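Local coordinates for SAM-dependent methyltransferase (Geobacter sulfurreducens, PDB 5BP7), which binds S-adenosyl-L-homocysteine and is probably a methyltransferase that uses S-adenosylmethionine as methyl donor, at residues Tyr202-Asp216 and Thr257-Arg271. Numbering follows the deposited sequence.
Sequences YDVVEMVLADQDGWD and TREYLGWGVFALMPR
Asp216 OD1 is held by two groups: Arg258 NE, which reaches its syn lone pair at 2.8 Å, and the Tyr253 hydroxyl. Arg258 NH2 takes Asp216 OD2 at 2.9 Å, completing a side-on salt bridge with both oxygens in or close to the guanidinium plane. Arg258 gets there with CG anti to its backbone N (chi1 -161°) and an extended chain; Gln212 CB rests over one face of its guanidinium. Farther along, the Gln212 amide runs past NH1, the planes 35° apart, and NE2 gives one hydrogen to Arg258 O at 2.9 Å and the other to Glu259 OE2. Thr257 CG2 sits over the six-membered ring of Trp215 in a CH-pi contact, 3.7 Å from its centroid. Leu261 CD2 and Trp263 CB meet the benzo end of the same indole.

Beyond this corner, strands 202-209 and 261-270 pair antiparallel. A classic beta bulge interrupts the register where Val205 and Glu206 both face Ala267: Val205 N donates to Ala267 O at 2.8 Å, and Glu206 N adds a weak bond. On one side of the sheet, Leu209 CD2 touches Phe266 CZ at 3.7 Å, and the selenium of selenomethionine Met207 makes an oblique Met-aromatic contact with that ring. At the chain's end, Arg271 NE salt-bridges Asp203 OD1 at 2.7 Å, from above the carboxylate plane.

In this Rossmann-like methyltransferase fold, strand order 3-2-1-4-5-7-6, 261-270 is the one reversed strand, inserted between 157-166 and edge strand 202-209. Helix 190-199 packs on the Phe266 side, helix 45-54 on the Val265 side, and Trp263 touches the ligand-binding Asn41.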
ATOM      1  N   TYR A 202       8.149  18.411  -6.971  1.00 38.00           N
ATOM      2  CA  TYR A 202       7.804  17.311  -7.869  1.00 36.65           C
ATOM      3  C   TYR A 202       6.659  17.658  -8.809  1.00 35.55           C
ATOM      4  O   TYR A 202       5.693  18.310  -8.428  1.00 36.36           O
ATOM      5  CB  TYR A 202       7.476  16.043  -7.051  1.00 35.82           C
ATOM      6  CG  TYR A 202       8.685  15.557  -6.310  1.00 35.82           C
ATOM      7  CD1 TYR A 202       9.057  16.133  -5.091  1.00 36.59           C
ATOM      8  CD2 TYR A 202       9.524  14.589  -6.874  1.00 35.67           C
ATOM      9  CE1 TYR A 202      10.208  15.736  -4.441  1.00 36.84           C
ATOM     10  CE2 TYR A 202      10.673  14.186  -6.231  1.00 36.07           C
ATOM     11  CZ  TYR A 202      11.002  14.764  -5.019  1.00 36.64           C
ATOM     12  OH  TYR A 202      12.121  14.358  -4.394  1.00 38.51           O
ATOM     13  N   ASP A 203       6.776  17.207 -10.054  1.00 34.83           N
ATOM     14  CA  ASP A 203       5.639  17.159 -10.972  1.00 33.53           C
ATOM     15  C   ASP A 203       4.823  15.908 -10.685  1.00 32.66           C
ATOM     16  O   ASP A 203       5.385  14.827 -10.524  1.00 31.57           O
ATOM     17  CB  ASP A 203       6.123  17.081 -12.415  1.00 33.91           C
ATOM     18  CG  ASP A 203       6.649  18.399 -12.918  1.00 35.13           C
ATOM     19  OD1 ASP A 203       6.115  19.445 -12.478  1.00 35.21           O
ATOM     20  OD2 ASP A 203       7.546  18.396 -13.788  1.00 34.80           O
ATOM     21  N   VAL A 204       3.498  16.038 -10.655  1.00 32.37           N
ATOM     22  CA  VAL A 204       2.619  14.873 -10.689  1.00 31.77           C
ATOM     23  C   VAL A 204       2.476  14.491 -12.150  1.00 31.38           C
ATOM     24  O   VAL A 204       1.939  15.261 -12.935  1.00 31.72           O
ATOM     25  CB  VAL A 204       1.231  15.159 -10.083  1.00 32.29           C
ATOM     26  CG1 VAL A 204       0.355  13.914 -10.140  1.00 32.04           C
ATOM     27  CG2 VAL A 204       1.361  15.589  -8.636  1.00 32.53           C
ATOM     28  N   VAL A 205       2.967  13.308 -12.506  1.00 31.57           N
ATOM     29  CA  VAL A 205       2.956  12.839 -13.909  1.00 31.38           C
ATOM     30  C   VAL A 205       1.940  11.737 -14.235  1.00 30.47           C
ATOM     31  O   VAL A 205       1.687  11.452 -15.405  1.00 30.18           O
ATOM     32  CB  VAL A 205       4.361  12.396 -14.389  1.00 31.95           C
ATOM     33  CG1 VAL A 205       5.321  13.584 -14.359  1.00 32.68           C
ATOM     34  CG2 VAL A 205       4.931  11.223 -13.587  1.00 31.93           C
ATOM     35  N   GLU A 206       1.367  11.119 -13.209  1.00 30.24           N
ATOM     36  CA  GLU A 206       0.260  10.165 -13.384  1.00 30.12           C
ATOM     37  C   GLU A 206      -0.402   9.899 -12.034  1.00 30.49           C
ATOM     38  O   GLU A 206       0.154  10.231 -10.987  1.00 29.80           O
ATOM     39  CB  GLU A 206       0.731   8.845 -14.020  1.00 30.17           C
ATOM     40  CG  GLU A 206       0.311   8.637 -15.476  1.00 30.53           C
ATOM     41  CD  GLU A 206      -1.169   8.281 -15.647  1.00 31.08           C
ATOM     42  OE1 GLU A 206      -1.956   8.312 -14.662  1.00 31.21           O
ATOM     43  OE2 GLU A 206      -1.567   7.957 -16.791  1.00 31.75           O
HETATM   44  N   MSE A 207      -1.611   9.339 -12.074  1.00 31.50           N
HETATM   45  CA  MSE A 207      -2.326   8.977 -10.849  1.00 32.27           C
HETATM   46  C   MSE A 207      -3.444   8.007 -11.103  1.00 31.73           C
HETATM   47  O   MSE A 207      -4.148   8.072 -12.111  1.00 31.18           O
HETATM   48  CB  MSE A 207      -2.863  10.169 -10.024  1.00 33.88           C
HETATM   49  CG  MSE A 207      -3.939  10.980 -10.691  1.00 35.45           C
HETATM   50 SE   MSE A 207      -4.552  12.458  -9.515  1.00 38.56          SE
HETATM   51  CE  MSE A 207      -6.111  12.977 -10.581  1.00 38.91           C
ATOM     52  N   VAL A 208      -3.576   7.069 -10.180  1.00 31.56           N
ATOM     53  CA  VAL A 208      -4.692   6.127 -10.170  1.00 32.34           C
ATOM     54  C   VAL A 208      -5.289   6.193  -8.775  1.00 31.93           C
ATOM     55  O   VAL A 208      -4.593   5.958  -7.796  1.00 32.43           O
ATOM     56  CB  VAL A 208      -4.237   4.693 -10.518  1.00 32.51           C
ATOM     57  CG1 VAL A 208      -5.400   3.742 -10.539  1.00 32.75           C
ATOM     58  CG2 VAL A 208      -3.586   4.657 -11.898  1.00 33.30           C
ATOM     59  N   LEU A 209      -6.556   6.560  -8.696  1.00 31.98           N
ATOM     60  CA  LEU A 209      -7.251   6.746  -7.420  1.00 32.36           C
ATOM     61  C   LEU A 209      -8.214   5.609  -7.182  1.00 32.30           C
ATOM     62  O   LEU A 209      -8.879   5.135  -8.112  1.00 33.18           O
ATOM     63  CB  LEU A 209      -8.011   8.068  -7.395  1.00 32.56           C
ATOM     64  CG  LEU A 209      -7.171   9.289  -7.753  1.00 33.67           C
ATOM     65  CD1 LEU A 209      -8.023  10.553  -7.634  1.00 35.12           C
ATOM     66  CD2 LEU A 209      -5.925   9.412  -6.907  1.00 33.43           C
ATOM     67  N   ALA A 210      -8.300   5.188  -5.931  1.00 31.75           N
ATOM     68  CA  ALA A 210      -9.289   4.196  -5.527  1.00 32.59           C
ATOM     69  C   ALA A 210     -10.680   4.734  -5.736  1.00 33.33           C
ATOM     70  O   ALA A 210     -10.921   5.941  -5.682  1.00 33.28           O
ATOM     71  CB  ALA A 210      -9.114   3.854  -4.059  1.00 32.94           C
ATOM     72  N   ASP A 211     -11.616   3.835  -5.935  1.00 34.57           N
ATOM     73  CA  ASP A 211     -13.026   4.209  -5.746  1.00 35.79           C
ATOM     74  C   ASP A 211     -13.578   3.425  -4.564  1.00 34.19           C
ATOM     75  O   ASP A 211     -12.876   2.625  -3.948  1.00 32.98           O
ATOM     76  CB  ASP A 211     -13.849   4.035  -7.046  1.00 38.01           C
ATOM     77  CG  ASP A 211     -13.968   2.594  -7.494  1.00 39.80           C
ATOM     78  OD1 ASP A 211     -13.604   1.656  -6.742  1.00 40.49           O
ATOM     79  OD2 ASP A 211     -14.439   2.393  -8.636  1.00 44.83           O
ATOM     80  N   GLN A 212     -14.847   3.622  -4.265  1.00 34.01           N
ATOM     81  CA  GLN A 212     -15.445   2.948  -3.111  1.00 34.19           C
ATOM     82  C   GLN A 212     -15.459   1.422  -3.232  1.00 33.57           C
ATOM     83  O   GLN A 212     -15.381   0.730  -2.220  1.00 33.70           O
ATOM     84  CB  GLN A 212     -16.831   3.513  -2.842  1.00 34.99           C
ATOM     85  CG  GLN A 212     -16.770   4.981  -2.415  1.00 35.85           C
ATOM     86  CD  GLN A 212     -18.138   5.620  -2.291  1.00 36.13           C
ATOM     87  OE1 GLN A 212     -18.974   5.442  -3.158  1.00 36.95           O
ATOM     88  NE2 GLN A 212     -18.384   6.331  -1.186  1.00 36.57           N
ATOM     89  N   ASP A 213     -15.568   0.907  -4.456  1.00 33.70           N
ATOM     90  CA  ASP A 213     -15.495  -0.542  -4.718  1.00 34.46           C
ATOM     91  C   ASP A 213     -14.132  -1.135  -4.343  1.00 33.95           C
ATOM     92  O   ASP A 213     -14.059  -2.271  -3.856  1.00 33.66           O
ATOM     93  CB  ASP A 213     -15.782  -0.865  -6.189  1.00 35.65           C
ATOM     94  CG  ASP A 213     -17.257  -0.659  -6.576  1.00 37.71           C
ATOM     95  OD1 ASP A 213     -18.181  -0.862  -5.734  1.00 38.12           O
ATOM     96  OD2 ASP A 213     -17.494  -0.308  -7.760  1.00 38.85           O
ATOM     97  N   GLY A 214     -13.071  -0.355  -4.548  1.00 33.01           N
ATOM     98  CA  GLY A 214     -11.742  -0.754  -4.115  1.00 32.58           C
ATOM     99  C   GLY A 214     -11.597  -0.807  -2.594  1.00 32.19           C
ATOM    100  O   GLY A 214     -11.004  -1.734  -2.045  1.00 32.19           O
ATOM    101  N   TRP A 215     -12.139   0.193  -1.913  1.00 31.93           N
ATOM    102  CA  TRP A 215     -12.246   0.160  -0.464  1.00 31.71           C
ATOM    103  C   TRP A 215     -13.045  -1.052   0.024  1.00 31.63           C
ATOM    104  O   TRP A 215     -12.650  -1.723   0.979  1.00 31.23           O
ATOM    105  CB  TRP A 215     -12.880   1.443   0.055  1.00 32.49           C
ATOM    106  CG  TRP A 215     -11.957   2.529   0.294  1.00 32.46           C
ATOM    107  CD1 TRP A 215     -11.829   3.691  -0.443  1.00 33.64           C
ATOM    108  CD2 TRP A 215     -11.036   2.621   1.358  1.00 32.47           C
ATOM    109  NE1 TRP A 215     -10.840   4.491   0.103  1.00 33.52           N
ATOM    110  CE2 TRP A 215     -10.341   3.853   1.210  1.00 32.85           C
ATOM    111  CE3 TRP A 215     -10.699   1.774   2.425  1.00 33.12           C
ATOM    112  CZ2 TRP A 215      -9.366   4.253   2.087  1.00 33.00           C
ATOM    113  CZ3 TRP A 215      -9.710   2.178   3.305  1.00 33.06           C
ATOM    114  CH2 TRP A 215      -9.044   3.403   3.122  1.00 33.17           C
ATOM    115  N   ASP A 216     -14.147  -1.343  -0.646  1.00 32.30           N
ATOM    116  CA  ASP A 216     -14.949  -2.518  -0.304  1.00 33.57           C
ATOM    117  C   ASP A 216     -14.110  -3.791  -0.366  1.00 33.96           C
ATOM    118  O   ASP A 216     -14.185  -4.615   0.537  1.00 34.38           O
ATOM    119  CB  ASP A 216     -16.174  -2.657  -1.213  1.00 34.08           C
ATOM    120  CG  ASP A 216     -17.248  -1.598  -0.960  1.00 35.00           C
ATOM    121  OD1 ASP A 216     -17.167  -0.850   0.052  1.00 34.71           O
ATOM    122  OD2 ASP A 216     -18.198  -1.498  -1.799  1.00 35.64           O
ATOM    123  N   THR A 257     -15.173   5.594   6.878  1.00 33.72           N
ATOM    124  CA  THR A 257     -14.164   5.432   5.820  1.00 32.74           C
ATOM    125  C   THR A 257     -14.746   5.542   4.415  1.00 32.69           C
ATOM    126  O   THR A 257     -14.309   6.364   3.615  1.00 31.92           O
ATOM    127  CB  THR A 257     -13.469   4.090   5.956  1.00 32.72           C
ATOM    128  OG1 THR A 257     -12.880   3.997   7.259  1.00 34.20           O
ATOM    129  CG2 THR A 257     -12.394   3.912   4.907  1.00 31.95           C
ATOM    130  N   ARG A 258     -15.802   4.785   4.154  1.00 32.63           N
ATOM    131  CA  ARG A 258     -16.329   4.684   2.804  1.00 32.81           C
ATOM    132  C   ARG A 258     -16.759   6.039   2.255  1.00 34.52           C
ATOM    133  O   ARG A 258     -16.542   6.318   1.066  1.00 34.24           O
ATOM    134  CB  ARG A 258     -17.492   3.697   2.739  1.00 32.85           C
ATOM    135  CG  ARG A 258     -17.800   3.204   1.334  1.00 32.86           C
ATOM    136  CD  ARG A 258     -18.831   2.065   1.353  1.00 33.02           C
ATOM    137  NE  ARG A 258     -18.854   1.373   0.072  1.00 32.42           N
ATOM    138  CZ  ARG A 258     -19.484   1.800  -1.031  1.00 32.76           C
ATOM    139  NH1 ARG A 258     -20.200   2.913  -1.016  1.00 32.94           N
ATOM    140  NH2 ARG A 258     -19.386   1.092  -2.163  1.00 32.45           N
ATOM    141  N   GLU A 259     -17.360   6.867   3.108  1.00 36.38           N
ATOM    142  CA  GLU A 259     -17.826   8.189   2.702  1.00 38.84           C
ATOM    143  C   GLU A 259     -16.764   9.294   2.719  1.00 38.25           C
ATOM    144  O   GLU A 259     -16.785  10.165   1.864  1.00 38.36           O
ATOM    145  CB  GLU A 259     -19.018   8.606   3.564  1.00 41.80           C
ATOM    146  CG  GLU A 259     -20.285   7.817   3.211  1.00 44.22           C
ATOM    147  CD  GLU A 259     -20.790   8.150   1.806  1.00 46.95           C
ATOM    148  OE1 GLU A 259     -21.326   9.273   1.657  1.00 51.19           O
ATOM    149  OE2 GLU A 259     -20.591   7.333   0.844  1.00 47.16           O
ATOM    150  N   TYR A 260     -15.832   9.250   3.661  1.00 37.78           N
ATOM    151  CA  TYR A 260     -14.927  10.386   3.916  1.00 38.26           C
ATOM    152  C   TYR A 260     -13.522  10.221   3.373  1.00 37.27           C
ATOM    153  O   TYR A 260     -12.875  11.214   3.044  1.00 37.11           O
ATOM    154  CB  TYR A 260     -14.868  10.706   5.420  1.00 39.36           C
ATOM    155  CG  TYR A 260     -16.120  11.387   5.921  1.00 41.54           C
ATOM    156  CD1 TYR A 260     -16.278  12.775   5.791  1.00 43.25           C
ATOM    157  CD2 TYR A 260     -17.154  10.660   6.506  1.00 42.37           C
ATOM    158  CE1 TYR A 260     -17.424  13.420   6.236  1.00 44.93           C
ATOM    159  CE2 TYR A 260     -18.312  11.293   6.948  1.00 43.88           C
ATOM    160  CZ  TYR A 260     -18.441  12.668   6.819  1.00 45.37           C
ATOM    161  OH  TYR A 260     -19.590  13.317   7.245  1.00 48.43           O
ATOM    162  N   LEU A 261     -13.032   8.986   3.321  1.00 36.18           N
ATOM    163  CA  LEU A 261     -11.634   8.722   3.037  1.00 36.26           C
ATOM    164  C   LEU A 261     -11.400   8.247   1.606  1.00 34.99           C
ATOM    165  O   LEU A 261     -11.922   7.215   1.176  1.00 34.57           O
ATOM    166  CB  LEU A 261     -11.070   7.717   4.058  1.00 37.09           C
ATOM    167  CG  LEU A 261      -9.551   7.705   4.262  1.00 38.24           C
ATOM    168  CD1 LEU A 261      -8.969   9.062   4.610  1.00 38.86           C
ATOM    169  CD2 LEU A 261      -9.190   6.688   5.352  1.00 38.35           C
ATOM    170  N   GLY A 262     -10.623   9.025   0.877  1.00 34.42           N
ATOM    171  CA  GLY A 262     -10.106   8.617  -0.431  1.00 34.07           C
ATOM    172  C   GLY A 262      -8.738   7.936  -0.295  1.00 33.51           C
ATOM    173  O   GLY A 262      -8.114   7.953   0.773  1.00 32.76           O
ATOM    174  N   TRP A 263      -8.274   7.335  -1.389  1.00 32.84           N
ATOM    175  CA  TRP A 263      -6.930   6.783  -1.452  1.00 32.62           C
ATOM    176  C   TRP A 263      -6.440   6.779  -2.883  1.00 31.91           C
ATOM    177  O   TRP A 263      -7.217   6.561  -3.816  1.00 32.46           O
ATOM    178  CB  TRP A 263      -6.910   5.369  -0.877  1.00 33.54           C
ATOM    179  CG  TRP A 263      -5.546   4.823  -0.588  1.00 34.29           C
ATOM    180  CD1 TRP A 263      -4.866   4.915   0.590  1.00 35.67           C
ATOM    181  CD2 TRP A 263      -4.720   4.082  -1.467  1.00 33.78           C
ATOM    182  NE1 TRP A 263      -3.659   4.283   0.492  1.00 36.29           N
ATOM    183  CE2 TRP A 263      -3.545   3.755  -0.763  1.00 35.03           C
ATOM    184  CE3 TRP A 263      -4.855   3.656  -2.778  1.00 33.91           C
ATOM    185  CZ2 TRP A 263      -2.503   3.025  -1.324  1.00 34.60           C
ATOM    186  CZ3 TRP A 263      -3.808   2.928  -3.348  1.00 34.37           C
ATOM    187  CH2 TRP A 263      -2.655   2.616  -2.615  1.00 34.01           C
ATOM    188  N   GLY A 264      -5.154   7.007  -3.073  1.00 31.23           N
ATOM    189  CA  GLY A 264      -4.592   6.953  -4.415  1.00 30.83           C
ATOM    190  C   GLY A 264      -3.116   6.692  -4.483  1.00 30.08           C
ATOM    191  O   GLY A 264      -2.398   6.820  -3.495  1.00 30.08           O
ATOM    192  N   VAL A 265      -2.681   6.344  -5.688  1.00 29.56           N
ATOM    193  CA  VAL A 265      -1.276   6.218  -6.025  1.00 29.48           C
ATOM    194  C   VAL A 265      -0.938   7.356  -6.995  1.00 29.40           C
ATOM    195  O   VAL A 265      -1.583   7.531  -8.027  1.00 29.37           O
ATOM    196  CB  VAL A 265      -0.918   4.851  -6.634  1.00 29.15           C
ATOM    197  CG1 VAL A 265       0.584   4.691  -6.738  1.00 29.34           C
ATOM    198  CG2 VAL A 265      -1.459   3.731  -5.776  1.00 29.16           C
ATOM    199  N   PHE A 266       0.118   8.076  -6.659  1.00 29.11           N
ATOM    200  CA  PHE A 266       0.532   9.292  -7.350  1.00 29.27           C
ATOM    201  C   PHE A 266       1.937   9.080  -7.889  1.00 29.15           C
ATOM    202  O   PHE A 266       2.842   8.687  -7.145  1.00 29.30           O
ATOM    203  CB  PHE A 266       0.509  10.474  -6.376  1.00 29.56           C
ATOM    204  CG  PHE A 266      -0.830  10.699  -5.769  1.00 30.29           C
ATOM    205  CD1 PHE A 266      -1.784  11.451  -6.435  1.00 30.35           C
ATOM    206  CD2 PHE A 266      -1.171  10.088  -4.569  1.00 30.42           C
ATOM    207  CE1 PHE A 266      -3.050  11.612  -5.909  1.00 31.13           C
ATOM    208  CE2 PHE A 266      -2.427  10.247  -4.031  1.00 31.11           C
ATOM    209  CZ  PHE A 266      -3.376  11.007  -4.702  1.00 31.28           C
ATOM    210  N   ALA A 267       2.099   9.306  -9.186  1.00 29.29           N
ATOM    211  CA  ALA A 267       3.392   9.172  -9.850  1.00 29.64           C
ATOM    212  C   ALA A 267       4.050  10.565  -9.950  1.00 30.23           C
ATOM    213  O   ALA A 267       3.456  11.507 -10.461  1.00 30.41           O
ATOM    214  CB  ALA A 267       3.228   8.541 -11.222  1.00 29.64           C
ATOM    215  N   LEU A 268       5.277  10.655  -9.459  1.00 30.77           N
ATOM    216  CA  LEU A 268       5.996  11.918  -9.285  1.00 31.33           C
ATOM    217  C   LEU A 268       7.361  11.869  -9.949  1.00 31.36           C
ATOM    218  O   LEU A 268       8.023  10.822  -9.941  1.00 31.06           O
ATOM    219  CB  LEU A 268       6.214  12.203  -7.797  1.00 31.89           C
ATOM    220  CG  LEU A 268       4.993  12.166  -6.872  1.00 31.64           C
ATOM    221  CD1 LEU A 268       5.442  12.443  -5.449  1.00 32.11           C
ATOM    222  CD2 LEU A 268       3.945  13.172  -7.292  1.00 31.57           C
HETATM  223  N   MSE A 269       7.770  12.990 -10.533  1.00 31.90           N
HETATM  224  CA  MSE A 269       9.137  13.135 -11.060  1.00 34.20           C
HETATM  225  C   MSE A 269       9.702  14.463 -10.575  1.00 35.57           C
HETATM  226  O   MSE A 269       9.043  15.500 -10.717  1.00 34.83           O
HETATM  227  CB  MSE A 269       9.148  13.060 -12.579  1.00 34.62           C
HETATM  228  CG  MSE A 269       8.752  11.677 -13.084  1.00 35.11           C
HETATM  229 SE   MSE A 269       8.703  11.637 -15.055  1.00 36.76          SE
HETATM  230  CE  MSE A 269      10.586  12.012 -15.446  1.00 36.83           C
ATOM    231  N   PRO A 270      10.907  14.475 -10.014  1.00 38.16           N
ATOM    232  CA  PRO A 270      11.470  15.738  -9.529  1.00 40.42           C
ATOM    233  C   PRO A 270      11.607  16.781 -10.628  1.00 42.77           C
ATOM    234  O   PRO A 270      11.958  16.433 -11.762  1.00 43.11           O
ATOM    235  CB  PRO A 270      12.840  15.341  -8.977  1.00 40.79           C
ATOM    236  CG  PRO A 270      13.182  14.075  -9.664  1.00 40.37           C
ATOM    237  CD  PRO A 270      11.884  13.381  -9.922  1.00 39.12           C
ATOM    238  N   ARG A 271      11.258  18.025 -10.299  1.00 46.11           N
ATOM    239  CA  ARG A 271      11.343  19.156 -11.245  1.00 49.11           C
ATOM    240  C   ARG A 271      12.778  19.491 -11.563  1.00 52.42           C
ATOM    241  O   ARG A 271      13.634  19.313 -10.698  1.00 54.20           O
ATOM    242  CB  ARG A 271      10.693  20.438 -10.681  1.00 50.67           C
ATOM    243  CG  ARG A 271       9.317  20.735 -11.244  1.00 51.57           C
ATOM    244  CD  ARG A 271       8.387  21.405 -10.217  1.00 53.62           C
ATOM    245  NE  ARG A 271       7.002  20.989 -10.438  1.00 54.91           N
ATOM    246  CZ  ARG A 271       5.917  21.611  -9.975  1.00 55.53           C
ATOM    247  NH1 ARG A 271       6.003  22.724  -9.250  1.00 57.60           N
ATOM    248  NH2 ARG A 271       4.717  21.120 -10.271  1.00 54.75           N
ATOM    249  OXT ARG A 271      13.092  19.974 -12.671  1.00 56.62           O
TER
HETATM  250  O   HOH W   1     -10.394   7.792  -3.562  1.00 32.76           O
HETATM  251  O   HOH W   2     -20.103   1.007  -5.202  1.00 33.92           O